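Local coordinates for BepC protein (Bartonella tribocorum, PDB 4WGJ) that probably transfers AMP from ATP to threonine or tyrosine residues of target proteins through its Fic domain, at residues M188-A191 against C192-M196; Y198-S201 against Q202-K205; V46-R49 against H50-P53. All coordinates share one frame; numbering follows the deposited sequence.

All three contacts are local and follow one another along the chain, so none nests in or crosses another. Contact 3 comes first. It turns the chain out of helix 30-48 toward helix 59-70. Contact 1 lies within helix 185-198, beside the bound nucleotide analogue, on the opposite side of the chain's centre from contact 3; their centres are about 27 Å apart. Contact 2 closes the short loop between helix 185-198 and helix 202-211. Contacts 1 and 2 touch. Met204 CE of helix 202-211 packs on Ala191 and Cys192, which ties the two helices together; Ile193 also meets Tyr198. Contact 3 touches neither and joins helix 30-48 to helix 159-174.

Contact 1: M188-A191 against C192-M196; sequences MTTA and CIEAM. With ANP (phosphoaminophosphonic acid-adenylate ester), chain B; GLY (glycine), chain D.
Met188 and Cys192, Thr189 and Ile193, Thr190 and Glu194, and Ala191 and Ala195 pair one turn apart along helix 185-198. This alpha helix forms part of the wall of the nucleotide pocket in the Fic domain.

The backbone bonds come first. Each pair is joined by an amide that donates to the carbonyl four residues earlier. Ile193 N donates to Thr189 O at 2.8 Å, and the bond is nearly straight (168°). Ala195 N to Ala191 O is longer, at 3.1 Å, and more bent.

The apolar contacts run along the same pairs. Thr189 and Ile193 lie side by side and point the same way. Thr189 CG2 sits 3.5 Å from Ile193 CD1, a tight fit for two methyl carbons. Thr189 OG1 is beside its own backbone N (chi1 -67°) and bonds back to Lys185 O, which leaves CG2 to meet Ile193. On another side of the helix, Met188 SD packs 3.7 Å from Cys192 SG. The Met188 chain is bent at chi2 and chi3, which brings its sulfur back to that position. Phe146 and Leu207 also cover Met188.

Ligand contacts make up the third group. Met188 CB lies 3.6 Å from OXT of a bound glycine. Ile193 CG1 packs 3.6 Å from C6 of the adenine of the ATP analogue AMPPNP, and Tyr103 also touches Ile193. Met196 extends from the next turn and brings its SD to 3.8 Å from adenine C2. Other parts of the fold also bond to the analogue, among them Lys157, Gly158 and Arg161. The same helix also reaches the ribose, where Cys192 SG lies 3.2 Å from ANP O2'.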
loop_
_atom_site.group_PDB
_atom_site.type_symbol
_atom_site.label_atom_id
_atom_site.label_comp_id
_atom_site.label_asym_id
_atom_site.label_seq_id
_atom_site.Cartn_x
_atom_site.Cartn_y
_atom_site.Cartn_z
ATOM N N MET A 188 8.724 -3.116 10.389
ATOM C CA MET A 188 7.577 -2.453 9.775
ATOM C C MET A 188 6.269 -2.958 10.379
ATOM O O MET A 188 5.387 -2.167 10.704
ATOM C CB MET A 188 7.562 -2.669 8.266
ATOM C CG MET A 188 6.277 -2.134 7.600
ATOM S SD MET A 188 6.121 -0.339 7.761
ATOM C CE MET A 188 7.485 0.141 6.714
ATOM N N THR A 189 6.153 -4.276 10.519
ATOM C CA THR A 189 4.948 -4.879 11.090
ATOM C C THR A 189 4.685 -4.337 12.494
ATOM O O THR A 189 3.563 -3.935 12.817
ATOM C CB THR A 189 5.062 -6.410 11.121
ATOM O OG1 THR A 189 5.060 -6.894 9.771
ATOM C CG2 THR A 189 3.885 -7.017 11.853
ATOM N N THR A 190 5.721 -4.306 13.322
ATOM C CA THR A 190 5.586 -3.755 14.670
ATOM C C THR A 190 5.047 -2.308 14.644
ATOM O O THR A 190 4.102 -1.982 15.370
ATOM C CB THR A 190 6.919 -3.836 15.412
ATOM O OG1 THR A 190 7.193 -5.220 15.687
ATOM C CG2 THR A 190 6.859 -3.070 16.728
ATOM N N ALA A 191 5.596 -1.462 13.778
ATOM C CA ALA A 191 5.132 -0.078 13.673
ATOM C C ALA A 191 3.673 -0.006 13.233
ATOM O O ALA A 191 2.886 0.774 13.778
ATOM C CB ALA A 191 6.012 0.716 12.707
ATOM N N CYS A 192 3.316 -0.821 12.244
ATOM C CA CYS A 192 1.952 -0.829 11.717
ATOM C C CYS A 192 0.940 -1.310 12.755
ATOM O O CYS A 192 -0.125 -0.702 12.932
ATOM C CB CYS A 192 1.879 -1.711 10.477
ATOM S SG CYS A 192 2.676 -0.938 9.033
ATOM N N ILE A 193 1.281 -2.399 13.439
ATOM C CA ILE A 193 0.391 -2.964 14.451
ATOM C C ILE A 193 0.216 -2.009 15.635
ATOM O O ILE A 193 -0.906 -1.771 16.095
ATOM C CB ILE A 193 0.914 -4.329 14.938
ATOM C CG1 ILE A 193 0.776 -5.370 13.823
ATOM C CG2 ILE A 193 0.173 -4.786 16.209
ATOM C CD1 ILE A 193 1.329 -6.747 14.199
ATOM N N GLU A 194 1.311 -1.439 16.128
ATOM C CA GLU A 194 1.202 -0.510 17.250
ATOM C C GLU A 194 0.287 0.664 16.904
ATOM O O GLU A 194 -0.529 1.089 17.724
ATOM C CB GLU A 194 2.584 0.003 17.680
ATOM C CG GLU A 194 3.403 -1.029 18.425
ATOM C CD GLU A 194 2.904 -1.254 19.851
ATOM O OE1 GLU A 194 2.308 -0.328 20.446
ATOM O OE2 GLU A 194 3.110 -2.360 20.376
ATOM N N ALA A 195 0.419 1.182 15.691
ATOM C CA ALA A 195 -0.398 2.312 15.263
ATOM C C ALA A 195 -1.856 1.924 15.130
ATOM O O ALA A 195 -2.738 2.581 15.688
ATOM C CB ALA A 195 0.108 2.867 13.940
ATOM N N MET A 196 -2.122 0.860 14.382
ATOM C CA MET A 196 -3.500 0.589 13.991
ATOM C C MET A 196 -4.261 -0.227 15.026
ATOM O O MET A 196 -5.456 -0.007 15.245
ATOM C CB MET A 196 -3.537 -0.127 12.645
ATOM C CG MET A 196 -4.949 -0.280 12.118
ATOM S SD MET A 196 -4.969 -1.007 10.480
ATOM C CE MET A 196 -6.109 -2.357 10.782
HETATM P PG ANP B . 4.396 -6.550 2.452
HETATM O O1G ANP B . 5.558 -6.379 1.402
HETATM O O2G ANP B . 4.884 -7.498 3.513
HETATM O O3G ANP B . 4.085 -5.145 3.083
HETATM P PB ANP B . 1.947 -6.529 0.749
HETATM O O1B ANP B . 2.699 -5.515 -0.050
HETATM O O2B ANP B . 1.259 -7.601 -0.146
HETATM N N3B ANP B . 3.005 -7.316 1.800
HETATM P PA ANP B . -0.432 -6.514 2.246
HETATM O O1A ANP B . -0.126 -7.904 2.681
HETATM O O2A ANP B . -1.722 -6.326 1.458
HETATM O O3A ANP B . 0.785 -5.796 1.512
HETATM O "O5'" ANP B . -0.475 -5.601 3.545
HETATM C "C5'" ANP B . 0.648 -5.645 4.458
HETATM C "C4'" ANP B . 0.637 -4.452 5.381
HETATM O "O4'" ANP B . -0.259 -4.705 6.496
HETATM C "C3'" ANP B . 2.007 -4.132 5.990
HETATM O "O3'" ANP B . 2.283 -2.734 6.006
HETATM C "C2'" ANP B . 1.892 -4.710 7.403
HETATM O "O2'" ANP B . 2.763 -4.080 8.336
HETATM C "C1'" ANP B . 0.424 -4.424 7.702
HETATM N N9 ANP B . -0.117 -5.246 8.783
HETATM C C8 ANP B . 0.161 -6.564 9.038
HETATM N N7 ANP B . -0.449 -7.044 10.095
HETATM C C5 ANP B . -1.181 -5.967 10.572
HETATM C C6 ANP B . -2.043 -5.815 11.677
HETATM N N6 ANP B . -2.330 -6.800 12.531
HETATM N N1 ANP B . -2.609 -4.603 11.872
HETATM C C2 ANP B . -2.320 -3.614 11.022
HETATM N N3 ANP B . -1.524 -3.638 9.950
HETATM C C4 ANP B . -0.983 -4.849 9.777
HETATM N N GLY D . 8.302 -5.612 4.768
HETATM C CA GLY D . 9.622 -5.153 4.377
HETATM C C GLY D . 9.748 -3.645 4.472
HETATM O O GLY D . 10.784 -3.056 4.159
HETATM O OXT GLY D . 8.799 -2.971 4.870
#

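Contact 2: Y198-S201 against Q202-K205; sequences YGNS and QPMK
Ser201 O receives Lys205 N at 2.9 Å, which makes the first turn of helix 202-211. The bond is nearly straight. The turn comes straight after the short loop that joins helix 185-198 to helix 202-211. Gly199 leaves helix 185-198 with a positive phi (70°), a conformation that favours glycine. Asn200 is more extended, and Ser201 leads into the new helix.

The chain is held at this start by an Asx turn. Asn200 OD1 accepts from Gln202 N at 3.1 Å, a capping bond to an amide at the helix start. The donor lies above the plane of the Asn200 amide, 51° out of it, and does not follow a lone pair. Asn200 CG is anti to its own N (chi1 173°), and this swings the amide forward over the first residues of the helix. Its ND2 is not idle. It donates to Glu194 OE1 of the preceding helix, so one side chain joins both helices. The backbone of Asn200 also bonds to that of Glu194.

The side chains of Asn200 and Pro203 cross at about a right angle, with Asn200 ND2 3.4 Å from Pro203 CD. Pro203 has no N-H to give, which suits the first turn of a helix. Gln202 NE2 turns to Asp206.

In the conformer given, Lys205 CG lies 3.2 Å from Ser201 O. Its NZ continues to helix 135-152, where it forms a salt bridge with Asp144 and a hydrogen bond to Glu140 O. The buried Met204 packs against Phe146 and Met147 of helix 135-152. A water links its backbone to the loop: it donates to Asn200 O at 2.8 Å and accepts from Met204 N at 2.9 Å.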
loop_
_atom_site.group_PDB
_atom_site.type_symbol
_atom_site.label_atom_id
_atom_site.label_comp_id
_atom_site.label_asym_id
_atom_site.label_seq_id
_atom_site.Cartn_x
_atom_site.Cartn_y
_atom_site.Cartn_z
ATOM N N TYR A 198 -3.236 -0.652 18.368
ATOM C CA TYR A 198 -3.066 -0.222 19.754
ATOM C C TYR A 198 -3.058 1.292 19.961
ATOM O O TYR A 198 -2.974 1.764 21.095
ATOM C CB TYR A 198 -1.787 -0.845 20.311
ATOM C CG TYR A 198 -1.829 -2.354 20.238
ATOM C CD1 TYR A 198 -2.935 -3.053 20.709
ATOM C CD2 TYR A 198 -0.791 -3.077 19.661
ATOM C CE1 TYR A 198 -2.997 -4.430 20.634
ATOM C CE2 TYR A 198 -0.852 -4.463 19.574
ATOM C CZ TYR A 198 -1.956 -5.129 20.068
ATOM O OH TYR A 198 -2.032 -6.507 19.998
ATOM N N GLY A 199 -3.174 2.048 18.878
ATOM C CA GLY A 199 -3.260 3.496 18.978
ATOM C C GLY A 199 -1.964 4.155 19.408
ATOM O O GLY A 199 -1.971 5.250 19.968
ATOM N N ASN A 200 -0.845 3.487 19.138
ATOM C CA ASN A 200 0.480 3.988 19.501
ATOM C C ASN A 200 1.284 4.317 18.252
ATOM O O ASN A 200 1.789 3.409 17.586
ATOM C CB ASN A 200 1.230 2.957 20.341
ATOM C CG ASN A 200 2.675 3.355 20.610
ATOM O OD1 ASN A 200 3.043 4.531 20.536
ATOM N ND2 ASN A 200 3.498 2.371 20.928
ATOM N N SER A 201 1.419 5.605 17.947
ATOM C CA SER A 201 2.088 6.029 16.718
ATOM C C SER A 201 3.596 6.234 16.872
ATOM O O SER A 201 4.296 6.529 15.894
ATOM C CB SER A 201 1.455 7.324 16.203
ATOM O OG SER A 201 1.597 8.352 17.168
ATOM N N GLN A 202 4.110 6.091 18.088
ATOM C CA GLN A 202 5.528 6.388 18.295
ATOM C C GLN A 202 6.477 5.501 17.473
ATOM O O GLN A 202 7.433 6.021 16.893
ATOM C CB GLN A 202 5.900 6.307 19.781
ATOM C CG GLN A 202 7.219 6.994 20.090
ATOM C CD GLN A 202 7.214 8.452 19.638
ATOM O OE1 GLN A 202 6.332 9.226 20.017
ATOM N NE2 GLN A 202 8.176 8.820 18.802
ATOM N N PRO A 203 6.235 4.175 17.415
ATOM C CA PRO A 203 7.128 3.373 16.574
ATOM C C PRO A 203 7.128 3.818 15.108
ATOM O O PRO A 203 8.189 3.813 14.466
ATOM C CB PRO A 203 6.557 1.963 16.713
ATOM C CG PRO A 203 5.976 1.950 18.089
ATOM C CD PRO A 203 5.357 3.318 18.236
ATOM N N MET A 204 5.969 4.215 14.590
ATOM C CA MET A 204 5.908 4.654 13.194
ATOM C C MET A 204 6.623 5.995 13.034
ATOM O O MET A 204 7.329 6.215 12.049
ATOM C CB MET A 204 4.459 4.758 12.709
ATOM C CG MET A 204 4.345 4.981 11.213
ATOM S SD MET A 204 4.859 3.526 10.288
ATOM C CE MET A 204 3.443 2.452 10.546
ATOM N N LYS A 205 6.429 6.899 13.990
ATOM C CA LYS A 205 7.148 8.173 13.984
ATOM C C LYS A 205 8.651 7.939 13.961
ATOM O O LYS A 205 9.381 8.577 13.189
ATOM C CB LYS A 205 6.766 9.017 15.199
ATOM C CG LYS A 205 5.312 9.459 15.205
ATOM C CD LYS A 205 5.024 10.479 14.121
ATOM C CE LYS A 205 3.563 10.921 14.173
ATOM N NZ LYS A 205 3.225 11.803 13.035
HETATM O O HOH W 1 3.446 3.003 15.415
HETATM O O HOH W 2 2.933 9.274 19.598
#

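Contact 3: V46-R49 against H50-P53; sequences VNFR and HEPP
Phe48 and Glu51 meet with the acid's chain laid over the ring. Glu51 CG sits over one face of Phe48, toward the rim, with CD1 as its nearest ring atom at 4.0 Å. The two side chains run obliquely to each other. The carboxylate plane is turned only 25° from the ring plane. Glu51 CG lies beside its own backbone N (chi1 -73°), which sets it over the ring. The bend at chi2 then carries the carboxylate away, and the methylene makes the contact. Phe48 is buried, and Tyr61 and Ile65 of helix 59-70 and Met165 of helix 159-174 also pack on it.

His50 lies back toward Val46 and Asn47. Its CG is beside its own backbone N (chi1 -66°), which brings the ring toward the carbonyls of these two residues. CD2 comes 3.6 Å from Val46 O, at an oblique angle to the ring. His50 CB is also 3.6 Å from Asn47 O.

Arg49 takes another direction. Its chain is extended from CG to NE, and it reaches helix 159-174, where NE forms a salt bridge with Glu168.

Two backbone bonds hold the bend beneath these side chains. His50 N donates to Asn47 O at 3.2 Å, and Glu51 N donates to Phe48 O at 3.1 Å. Phe48 O and Glu51 O also accept from Lys169 NZ, so one lysine of helix 159-174 grips both ends of the bend. Glu51, Pro52 and Pro53 then run on in an extended, polyproline-like conformation. The bend itself is a type I beta turn from Phe48 to Glu51, closed by the Glu51 N to Phe48 O bond, and it carries the chain away from helix 30-48.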
loop_
_atom_site.group_PDB
_atom_site.type_symbol
_atom_site.label_atom_id
_atom_site.label_comp_id
_atom_site.label_asym_id
_atom_site.label_seq_id
_atom_site.Cartn_x
_atom_site.Cartn_y
_atom_site.Cartn_z
ATOM N N VAL A 46 12.049 -0.512 -9.329
ATOM C CA VAL A 46 13.224 0.194 -9.837
ATOM C C VAL A 46 12.791 1.171 -10.930
ATOM O O VAL A 46 13.167 2.337 -10.904
ATOM C CB VAL A 46 14.294 -0.783 -10.376
ATOM C CG1 VAL A 46 15.457 -0.029 -11.007
ATOM C CG2 VAL A 46 14.791 -1.685 -9.256
ATOM N N ASN A 47 11.980 0.692 -11.871
ATOM C CA ASN A 47 11.466 1.530 -12.955
ATOM C C ASN A 47 10.584 2.676 -12.473
ATOM O O ASN A 47 10.672 3.803 -12.965
ATOM C CB ASN A 47 10.660 0.688 -13.943
ATOM C CG ASN A 47 11.516 -0.296 -14.705
ATOM O OD1 ASN A 47 12.691 -0.039 -14.969
ATOM N ND2 ASN A 47 10.930 -1.434 -15.063
ATOM N N PHE A 48 9.700 2.387 -11.529
ATOM C CA PHE A 48 8.761 3.418 -11.127
ATOM C C PHE A 48 9.461 4.559 -10.371
ATOM O O PHE A 48 8.991 5.692 -10.388
ATOM C CB PHE A 48 7.616 2.843 -10.284
ATOM C CG PHE A 48 6.409 3.733 -10.278
ATOM C CD1 PHE A 48 5.532 3.733 -11.358
ATOM C CD2 PHE A 48 6.193 4.630 -9.242
ATOM C CE1 PHE A 48 4.432 4.585 -11.376
ATOM C CE2 PHE A 48 5.114 5.479 -9.250
ATOM C CZ PHE A 48 4.226 5.467 -10.319
ATOM N N ARG A 49 10.594 4.275 -9.733
ATOM C CA ARG A 49 11.328 5.322 -9.028
ATOM C C ARG A 49 11.796 6.454 -9.942
ATOM O O ARG A 49 12.040 7.568 -9.476
ATOM C CB ARG A 49 12.531 4.730 -8.299
ATOM C CG ARG A 49 12.108 3.981 -7.063
ATOM C CD ARG A 49 13.268 3.517 -6.195
ATOM N NE ARG A 49 12.708 2.713 -5.117
ATOM C CZ ARG A 49 12.721 1.385 -5.065
ATOM N NH1 ARG A 49 13.335 0.672 -6.007
ATOM N NH2 ARG A 49 12.143 0.771 -4.042
ATOM N N HIS A 50 11.901 6.169 -11.235
ATOM C CA HIS A 50 12.368 7.149 -12.210
ATOM C C HIS A 50 11.242 8.039 -12.751
ATOM O O HIS A 50 11.513 9.071 -13.368
ATOM C CB HIS A 50 13.057 6.439 -13.381
ATOM C CG HIS A 50 14.328 5.743 -13.006
ATOM N ND1 HIS A 50 15.308 6.341 -12.244
ATOM C CD2 HIS A 50 14.785 4.503 -13.301
ATOM C CE1 HIS A 50 16.312 5.497 -12.080
ATOM N NE2 HIS A 50 16.019 4.375 -12.711
ATOM N N GLU A 51 9.990 7.642 -12.540
ATOM C CA GLU A 51 8.860 8.458 -12.991
ATOM C C GLU A 51 8.869 9.825 -12.316
ATOM O O GLU A 51 9.171 9.938 -11.128
ATOM C CB GLU A 51 7.528 7.759 -12.718
ATOM C CG GLU A 51 7.220 6.566 -13.627
ATOM C CD GLU A 51 6.559 6.992 -14.935
ATOM O OE1 GLU A 51 5.983 8.105 -14.981
ATOM O OE2 GLU A 51 6.615 6.218 -15.912
ATOM N N PRO A 52 8.546 10.878 -13.075
ATOM C CA PRO A 52 8.433 12.206 -12.465
ATOM C C PRO A 52 7.253 12.240 -11.503
ATOM O O PRO A 52 6.298 11.470 -11.664
ATOM C CB PRO A 52 8.209 13.132 -13.666
ATOM C CG PRO A 52 7.605 12.242 -14.708
ATOM C CD PRO A 52 8.240 10.898 -14.516
ATOM N N PRO A 53 7.315 13.114 -10.494
ATOM C CA PRO A 53 6.223 13.137 -9.518
ATOM C C PRO A 53 4.928 13.562 -10.189
ATOM O O PRO A 53 4.979 14.305 -11.163
ATOM C CB PRO A 53 6.690 14.173 -8.489
ATOM C CG PRO A 53 7.638 15.057 -9.245
ATOM C CD PRO A 53 8.324 14.157 -10.236
#